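Local structure of protein-glutamine gamma-glutamyltransferase (1G0D) at residues N18-H22 and R23-I27; D242-P246 and Y247-G251; Y442-S446 and Q447-E451. The protein probably acts as a calcium-dependent acyltransferase that cross-links proteins by joining peptide-bound glutamine to lysine or other primary amines, with release of ammonia. All blocks are in the same frame, centred on the assembly; numbering follows the deposited sequence.

Interaction 1. Residues N18-H22 and R23-I27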
loop_
_atom_site.group_PDB
_atom_site.type_symbol
_atom_site.label_atom_id
_atom_site.label_comp_id
_atom_site.label_asym_id
_atom_site.label_seq_id
_atom_site.Cartn_x
_atom_site.Cartn_y
_atom_site.Cartn_z
ATOM N N ASN A 18 17.908 -23.565 9.558
ATOM C CA ASN A 18 18.352 -22.179 9.449
ATOM C C ASN A 18 17.158 -21.303 9.147
ATOM O O ASN A 18 16.984 -20.246 9.759
ATOM C CB ASN A 18 19.398 -22.046 8.343
ATOM C CG ASN A 18 20.778 -22.586 8.769
ATOM O OD1 ASN A 18 21.228 -22.332 9.871
ATOM N ND2 ASN A 18 21.438 -23.309 7.893
ATOM N N ASN A 19 16.318 -21.760 8.220
ATOM C CA ASN A 19 15.132 -21.020 7.804
ATOM C C ASN A 19 14.142 -20.816 8.929
ATOM O O ASN A 19 13.427 -19.813 8.935
ATOM C CB ASN A 19 14.443 -21.723 6.648
ATOM C CG ASN A 19 15.208 -21.569 5.342
ATOM O OD1 ASN A 19 16.379 -21.200 5.339
ATOM N ND2 ASN A 19 14.538 -21.852 4.214
ATOM N N LEU A 20 14.098 -21.760 9.877
ATOM C CA LEU A 20 13.190 -21.644 11.015
ATOM C C LEU A 20 13.730 -20.543 11.903
ATOM O O LEU A 20 12.977 -19.683 12.360
ATOM C CB LEU A 20 13.113 -22.943 11.825
ATOM C CG LEU A 20 11.737 -23.436 12.358
ATOM C CD1 LEU A 20 11.907 -23.977 13.770
ATOM C CD2 LEU A 20 10.647 -22.349 12.330
ATOM N N ALA A 21 15.041 -20.561 12.112
ATOM C CA ALA A 21 15.704 -19.585 12.952
ATOM C C ALA A 21 15.723 -18.170 12.369
ATOM O O ALA A 21 15.810 -17.178 13.092
ATOM C CB ALA A 21 17.130 -20.052 13.226
ATOM N N HIS A 22 15.657 -18.076 11.057
ATOM C CA HIS A 22 15.700 -16.777 10.452
ATOM C C HIS A 22 14.330 -16.245 10.045
ATOM O O HIS A 22 14.236 -15.221 9.372
ATOM C CB HIS A 22 16.655 -16.811 9.264
ATOM C CG HIS A 22 18.089 -17.008 9.653
ATOM N ND1 HIS A 22 19.005 -15.979 9.658
ATOM C CD2 HIS A 22 18.771 -18.110 10.037
ATOM C CE1 HIS A 22 20.187 -16.436 10.030
ATOM N NE2 HIS A 22 20.074 -17.728 10.265
ATOM N N ARG A 23 13.266 -16.924 10.452
ATOM C CA ARG A 23 11.920 -16.469 10.105
ATOM C C ARG A 23 11.744 -16.311 8.600
ATOM O O ARG A 23 11.175 -15.305 8.135
ATOM C CB ARG A 23 11.626 -15.126 10.775
ATOM C CG ARG A 23 12.243 -14.996 12.147
ATOM C CD ARG A 23 11.959 -13.651 12.751
ATOM N NE ARG A 23 11.957 -13.670 14.217
ATOM C CZ ARG A 23 13.044 -13.518 14.987
ATOM N NH1 ARG A 23 14.260 -13.337 14.458
ATOM N NH2 ARG A 23 12.908 -13.486 16.304
ATOM N N THR A 24 12.235 -17.286 7.841
ATOM C CA THR A 24 12.127 -17.247 6.392
ATOM C C THR A 24 11.547 -18.565 5.847
ATOM O O THR A 24 11.396 -18.718 4.635
ATOM C CB THR A 24 13.482 -17.070 5.738
ATOM O OG1 THR A 24 14.264 -18.201 6.074
ATOM C CG2 THR A 24 14.212 -15.851 6.216
ATOM N N ARG A 25 11.205 -19.507 6.722
ATOM C CA ARG A 25 10.698 -20.790 6.257
ATOM C C ARG A 25 9.312 -20.823 5.669
ATOM O O ARG A 25 8.959 -21.829 5.077
ATOM C CB ARG A 25 10.788 -21.844 7.342
ATOM C CG ARG A 25 9.686 -21.766 8.333
ATOM C CD ARG A 25 9.611 -23.078 9.067
ATOM N NE ARG A 25 8.344 -23.225 9.757
ATOM C CZ ARG A 25 8.035 -24.286 10.492
ATOM N NH1 ARG A 25 8.907 -25.272 10.615
ATOM N NH2 ARG A 25 6.861 -24.372 11.109
ATOM N N GLU A 26 8.527 -19.749 5.823
ATOM C CA GLU A 26 7.176 -19.684 5.238
ATOM C C GLU A 26 7.356 -19.610 3.727
ATOM O O GLU A 26 6.551 -20.118 2.975
ATOM C CB GLU A 26 6.458 -18.423 5.682
ATOM C CG GLU A 26 6.027 -18.488 7.060
ATOM C CD GLU A 26 5.135 -19.653 7.240
ATOM O OE1 GLU A 26 3.915 -19.471 7.091
ATOM O OE2 GLU A 26 5.645 -20.762 7.517
ATOM N N ILE A 27 8.439 -18.940 3.321
ATOM C CA ILE A 27 8.842 -18.759 1.933
ATOM C C ILE A 27 9.240 -20.103 1.288
ATOM O O ILE A 27 8.741 -20.425 0.220
ATOM C CB ILE A 27 10.067 -17.767 1.848
ATOM C CG1 ILE A 27 9.685 -16.398 2.415
ATOM C CG2 ILE A 27 10.530 -17.587 0.412
ATOM C CD1 ILE A 27 10.892 -15.521 2.776
#
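As helix 15-21 ends, the backbone folds back so that T24 N reaches N19 O at 3.0 Å, in a nearly straight bond (170°). R23 makes the turn with a positive phi of 56°, and its N is held weakly by L20 O at 3.4 Å. A second weak, bent bond runs from R25 N to the same N19 O, so two N-H groups from beyond the turn converge on one carbonyl. The side chains of N19 and T24 cross at about a right angle, with T24 OG1 3.6 Å from N19 CB. That hydroxyl, placed between its own backbone N and carbonyl carbon (chi1 63°), bonds to I33 O. The amide of N19 is gripped at both ends: OD1 by I33 N, and ND2 by D28 O and R31 O, which should fix its rotation. Further out, L20 and R25 lie side by side and point the same way. L20 CD2 packs 3.5 Å from R25 CD and sits over one face of the guanidinium, displaced toward its rim. The extended run of R25 from CG to NE brings the group alongside the leucine. A serine in place of R25 would probably leave this flank of L20 without its aliphatic and guanidinium neighbour. R23 instead directs its guanidinium to a cation-pi contact with W137, while H22 O and R23 O both receive bonds from R35. The whole is a Schellman motif with R23 as the C-prime residue, ending a helix in the N-terminal part of the transglutaminase.

Interaction 2. Residues D242-P246 and Y247-G251; sequences DGVAP and YRWTG
A245 O accepts a hydrogen bond from R248 N across a tight beta turn, whose central residues P246 and Y247 have type I backbone angles; the turn packs against the C-terminal Ig-like domain, and the side chain of P246 is about 9 Å from that of the active-site C272. Y247 turns its ring back along the chain, and the methyl CB of A245 presses on Y247 CE1 at 3.2 Å, approaching the ring obliquely. Y247 OH is hydrogen-bonded to D666 and K671. R248 closes the turn: its N lies 2.9 Å from A245 O, with an N-H...O angle of 155°. R248 CB rests 3.4 Å from V244 CG1, the two side chains crossing at about a right angle. The arginine chain bends at chi2 and again at chi3, carrying NH2 to a salt bridge with D664. W249, its NE1 bonded to Y269 O, lays one face of its indole against V244: V244 CB makes a CH-pi contact 4.0 Å from the centroid of the six-membered ring, and CG1 stands over the centre of the ring system. With CG1 anti to the backbone N (chi1 178°), that methyl is turned over the ring. A water bridges the turn to the residue after it, donating to P246 O at 2.5 Å and to W249 O at 3.1 Å.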
loop_
_atom_site.group_PDB
_atom_site.type_symbol
_atom_site.label_atom_id
_atom_site.label_comp_id
_atom_site.label_asym_id
_atom_site.label_seq_id
_atom_site.Cartn_x
_atom_site.Cartn_y
_atom_site.Cartn_z
ATOM N N ASP A 242 -7.650 -2.443 -21.837
ATOM C CA ASP A 242 -6.961 -3.711 -22.017
ATOM C C ASP A 242 -6.247 -4.255 -20.813
ATOM O O ASP A 242 -5.068 -4.596 -20.878
ATOM C CB ASP A 242 -6.009 -3.593 -23.196
ATOM C CG ASP A 242 -6.649 -2.883 -24.378
ATOM O OD1 ASP A 242 -7.518 -3.508 -25.049
ATOM O OD2 ASP A 242 -6.288 -1.699 -24.623
ATOM N N GLY A 243 -6.976 -4.358 -19.714
ATOM C CA GLY A 243 -6.373 -4.836 -18.491
ATOM C C GLY A 243 -7.376 -5.004 -17.389
ATOM O O GLY A 243 -8.566 -4.939 -17.644
ATOM N N VAL A 244 -6.909 -5.244 -16.166
ATOM C CA VAL A 244 -7.814 -5.413 -15.047
ATOM C C VAL A 244 -8.050 -4.082 -14.382
ATOM O O VAL A 244 -7.130 -3.312 -14.196
ATOM C CB VAL A 244 -7.232 -6.378 -13.997
ATOM C CG1 VAL A 244 -8.191 -6.475 -12.843
ATOM C CG2 VAL A 244 -7.003 -7.767 -14.601
ATOM N N ALA A 245 -9.287 -3.778 -14.044
ATOM C CA ALA A 245 -9.539 -2.522 -13.377
ATOM C C ALA A 245 -8.916 -2.589 -11.987
ATOM O O ALA A 245 -8.982 -3.628 -11.313
ATOM C CB ALA A 245 -11.019 -2.291 -13.266
ATOM N N PRO A 246 -8.297 -1.483 -11.537
ATOM C CA PRO A 246 -7.665 -1.419 -10.218
ATOM C C PRO A 246 -8.523 -1.883 -9.042
ATOM O O PRO A 246 -8.027 -2.524 -8.123
ATOM C CB PRO A 246 -7.275 0.049 -10.092
ATOM C CG PRO A 246 -7.021 0.461 -11.472
ATOM C CD PRO A 246 -8.103 -0.222 -12.274
ATOM N N TYR A 247 -9.807 -1.567 -9.067
ATOM C CA TYR A 247 -10.687 -1.932 -7.961
ATOM C C TYR A 247 -10.984 -3.442 -7.872
ATOM O O TYR A 247 -11.668 -3.901 -6.947
ATOM C CB TYR A 247 -11.985 -1.125 -8.068
ATOM C CG TYR A 247 -12.897 -1.670 -9.116
ATOM C CD1 TYR A 247 -12.831 -1.208 -10.425
ATOM C CD2 TYR A 247 -13.779 -2.711 -8.825
ATOM C CE1 TYR A 247 -13.613 -1.776 -11.433
ATOM C CE2 TYR A 247 -14.564 -3.289 -9.817
ATOM C CZ TYR A 247 -14.476 -2.819 -11.129
ATOM O OH TYR A 247 -15.243 -3.398 -12.124
ATOM N N ARG A 248 -10.446 -4.203 -8.823
ATOM C CA ARG A 248 -10.649 -5.646 -8.884
ATOM C C ARG A 248 -9.713 -6.454 -7.987
ATOM O O ARG A 248 -10.097 -7.465 -7.437
ATOM C CB ARG A 248 -10.436 -6.153 -10.328
ATOM C CG ARG A 248 -11.606 -5.977 -11.293
ATOM C CD ARG A 248 -12.590 -7.114 -11.204
ATOM N NE ARG A 248 -12.651 -7.915 -12.425
ATOM C CZ ARG A 248 -12.903 -9.222 -12.425
ATOM N NH1 ARG A 248 -12.943 -9.876 -13.569
ATOM N NH2 ARG A 248 -13.093 -9.883 -11.274
ATOM N N TRP A 249 -8.469 -6.032 -7.869
ATOM C CA TRP A 249 -7.521 -6.805 -7.108
ATOM C C TRP A 249 -7.761 -6.919 -5.624
ATOM O O TRP A 249 -8.082 -5.942 -4.952
ATOM C CB TRP A 249 -6.114 -6.276 -7.325
ATOM C CG TRP A 249 -5.745 -5.889 -8.739
ATOM C CD1 TRP A 249 -5.615 -4.617 -9.200
ATOM C CD2 TRP A 249 -5.244 -6.742 -9.787
ATOM N NE1 TRP A 249 -5.060 -4.615 -10.447
ATOM C CE2 TRP A 249 -4.815 -5.900 -10.845
ATOM C CE3 TRP A 249 -5.108 -8.130 -9.937
ATOM C CZ2 TRP A 249 -4.251 -6.392 -12.048
ATOM C CZ3 TRP A 249 -4.540 -8.625 -11.135
ATOM C CH2 TRP A 249 -4.119 -7.747 -12.172
ATOM N N THR A 250 -7.576 -8.133 -5.109
ATOM C CA THR A 250 -7.723 -8.390 -3.676
ATOM C C THR A 250 -6.371 -8.746 -3.054
ATOM O O THR A 250 -6.293 -9.068 -1.873
ATOM C CB THR A 250 -8.696 -9.531 -3.416
ATOM O OG1 THR A 250 -8.564 -10.541 -4.431
ATOM C CG2 THR A 250 -10.096 -8.987 -3.435
ATOM N N GLY A 251 -5.307 -8.666 -3.863
ATOM C CA GLY A 251 -3.969 -8.989 -3.399
ATOM C C GLY A 251 -2.816 -8.660 -4.338
ATOM O O GLY A 251 -3.012 -8.444 -5.527
HETATM O O HOH W 1 -8.044 -2.944 -5.608
#

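Interaction 3. Residues Y442-S446 and Q447-E451; sequences YPEGS and QKERE
S446 OG caps the start of helix 447-456, accepting from E449 N at 2.8 Å; this N-cap serine also closes a type II beta turn that begins at P443. The hydroxyl has two roles, since it donates in turn to P443 O at 2.6 Å, in the plane of that carbonyl. P443 O is thus gripped twice, by S446 OG and by the turn bond from S446 N. Set between backbone N and carbonyl carbon (chi1 61°), OG lies where it can serve both the turn and the helix end. The first regular helical bond follows, R450 N giving to S446 O at 3.0 Å. E449 reaches back with an extended chain: G445 N donates to E449 OE1 at 2.6 Å, meeting it from 54° above the carboxylate plane. This bond occupies one oxygen, while OE2 approaches E444 CA. E444 and E449 lie side by side, their carboxylate planes 21° apart and their closest charged oxygens not in contact. Both probably help bind calcium, as in related transglutaminases, with N395 and D397 nearby, and a bound cation would probably ease the repulsion between the two carboxylates. The face of the Y442 ring takes K448 CB, 3.8 Å from its centroid and nearly on the normal, in a CH-pi contact, and CD continues over the same face toward CZ. The polar ends of both residues meet E378: Y442 OH by a hydrogen bond and K448 NZ by a salt bridge. K377 adds a cation-pi contact to the ring. One water links the residue before the turn to the glutamate, donating to Y442 O at 2.7 Å and to E449 OE2 at 3.0 Å.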
loop_
_atom_site.group_PDB
_atom_site.type_symbol
_atom_site.label_atom_id
_atom_site.label_comp_id
_atom_site.label_asym_id
_atom_site.label_seq_id
_atom_site.Cartn_x
_atom_site.Cartn_y
_atom_site.Cartn_z
ATOM N N TYR A 442 0.521 18.230 14.295
ATOM C CA TYR A 442 0.107 18.725 15.574
ATOM C C TYR A 442 -1.351 19.036 15.435
ATOM O O TYR A 442 -1.798 19.373 14.361
ATOM C CB TYR A 442 0.901 19.945 15.887
ATOM C CG TYR A 442 2.254 19.554 16.376
ATOM C CD1 TYR A 442 2.402 18.982 17.633
ATOM C CD2 TYR A 442 3.391 19.799 15.622
ATOM C CE1 TYR A 442 3.640 18.670 18.131
ATOM C CE2 TYR A 442 4.636 19.492 16.113
ATOM C CZ TYR A 442 4.755 18.927 17.380
ATOM O OH TYR A 442 5.994 18.605 17.900
ATOM N N PRO A 443 -2.120 18.931 16.526
ATOM C CA PRO A 443 -3.554 19.203 16.449
ATOM C C PRO A 443 -3.829 20.568 15.890
ATOM O O PRO A 443 -3.077 21.506 16.117
ATOM C CB PRO A 443 -4.042 19.043 17.883
ATOM C CG PRO A 443 -2.813 19.033 18.718
ATOM C CD PRO A 443 -1.681 18.592 17.886
ATOM N N GLU A 444 -4.914 20.653 15.138
ATOM C CA GLU A 444 -5.338 21.870 14.482
ATOM C C GLU A 444 -5.500 23.039 15.435
ATOM O O GLU A 444 -6.214 22.937 16.424
ATOM C CB GLU A 444 -6.650 21.587 13.820
ATOM C CG GLU A 444 -7.005 22.518 12.737
ATOM C CD GLU A 444 -8.384 22.187 12.269
ATOM O OE1 GLU A 444 -8.567 21.028 11.826
ATOM O OE2 GLU A 444 -9.282 23.055 12.367
ATOM N N GLY A 445 -4.864 24.158 15.131
ATOM C CA GLY A 445 -4.961 25.304 16.014
ATOM C C GLY A 445 -3.876 25.381 17.090
ATOM O O GLY A 445 -3.574 26.445 17.616
ATOM N N SER A 446 -3.281 24.251 17.430
ATOM C CA SER A 446 -2.237 24.243 18.427
ATOM C C SER A 446 -1.205 25.309 18.086
ATOM O O SER A 446 -1.042 25.671 16.941
ATOM C CB SER A 446 -1.585 22.840 18.489
ATOM O OG SER A 446 -0.988 22.453 17.260
ATOM N N GLN A 447 -0.528 25.831 19.091
ATOM C CA GLN A 447 0.493 26.820 18.845
ATOM C C GLN A 447 1.611 26.041 18.239
ATOM O O GLN A 447 2.467 26.595 17.554
ATOM C CB GLN A 447 0.982 27.463 20.146
ATOM C CG GLN A 447 2.201 28.429 19.992
ATOM C CD GLN A 447 1.884 29.743 19.215
ATOM O OE1 GLN A 447 2.712 30.220 18.418
ATOM N NE2 GLN A 447 0.691 30.324 19.458
ATOM N N LYS A 448 1.635 24.744 18.504
ATOM C CA LYS A 448 2.703 23.963 17.926
ATOM C C LYS A 448 2.442 23.883 16.431
ATOM O O LYS A 448 3.375 23.958 15.650
ATOM C CB LYS A 448 2.794 22.582 18.569
ATOM C CG LYS A 448 3.879 22.527 19.644
ATOM C CD LYS A 448 5.172 21.850 19.167
ATOM C CE LYS A 448 6.041 22.708 18.207
ATOM N NZ LYS A 448 7.236 21.958 17.610
ATOM N N GLU A 449 1.173 23.770 16.044
ATOM C CA GLU A 449 0.831 23.728 14.637
ATOM C C GLU A 449 1.187 25.075 14.040
ATOM O O GLU A 449 1.692 25.125 12.924
ATOM C CB GLU A 449 -0.659 23.479 14.406
ATOM C CG GLU A 449 -1.063 23.513 12.903
ATOM C CD GLU A 449 -2.554 23.768 12.669
ATOM O OE1 GLU A 449 -3.097 24.695 13.304
ATOM O OE2 GLU A 449 -3.188 23.057 11.850
ATOM N N ARG A 450 0.922 26.170 14.760
ATOM C CA ARG A 450 1.254 27.499 14.233
ATOM C C ARG A 450 2.746 27.720 14.017
ATOM O O ARG A 450 3.148 28.367 13.068
ATOM C CB ARG A 450 0.752 28.638 15.139
ATOM C CG ARG A 450 1.246 30.018 14.646
ATOM C CD ARG A 450 0.434 31.229 15.138
ATOM N NE ARG A 450 -0.963 31.198 14.696
ATOM C CZ ARG A 450 -1.527 32.086 13.877
ATOM N NH1 ARG A 450 -0.817 33.099 13.395
ATOM N NH2 ARG A 450 -2.813 31.947 13.533
ATOM N N GLU A 451 3.589 27.200 14.876
ATOM C CA GLU A 451 4.968 27.477 14.631
ATOM C C GLU A 451 5.591 26.572 13.594
ATOM O O GLU A 451 6.641 26.908 13.061
ATOM C CB GLU A 451 5.754 27.463 15.931
ATOM C CG GLU A 451 5.582 26.211 16.756
ATOM C CD GLU A 451 6.015 26.401 18.211
ATOM O OE1 GLU A 451 5.407 27.271 18.883
ATOM O OE2 GLU A 451 6.950 25.684 18.673
HETATM O O HOH W 2 -1.709 20.435 11.879
#

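In the fold
From the N terminus the three contacts come in series; each is local to one continuous run of ten residues, and none nests in or crosses another. Interaction 1 ends helix 15-21 and turns the chain toward strand 33-35. Interaction 2 folds the loop between strand 232-234 and helix 253-261, tying it to strand 659-666 of the C-terminal region and lying near the active-site cysteine. Interaction 3 starts helix 447-456 at the surface, at the probable calcium site. No two touch. The centres of interactions 1 and 2 are about 32 Å apart. Interaction 3 has its centre about 46 Å from that of interaction 1 and about 40 Å from that of interaction 2, on the opposite side of the chain's centre from the latter.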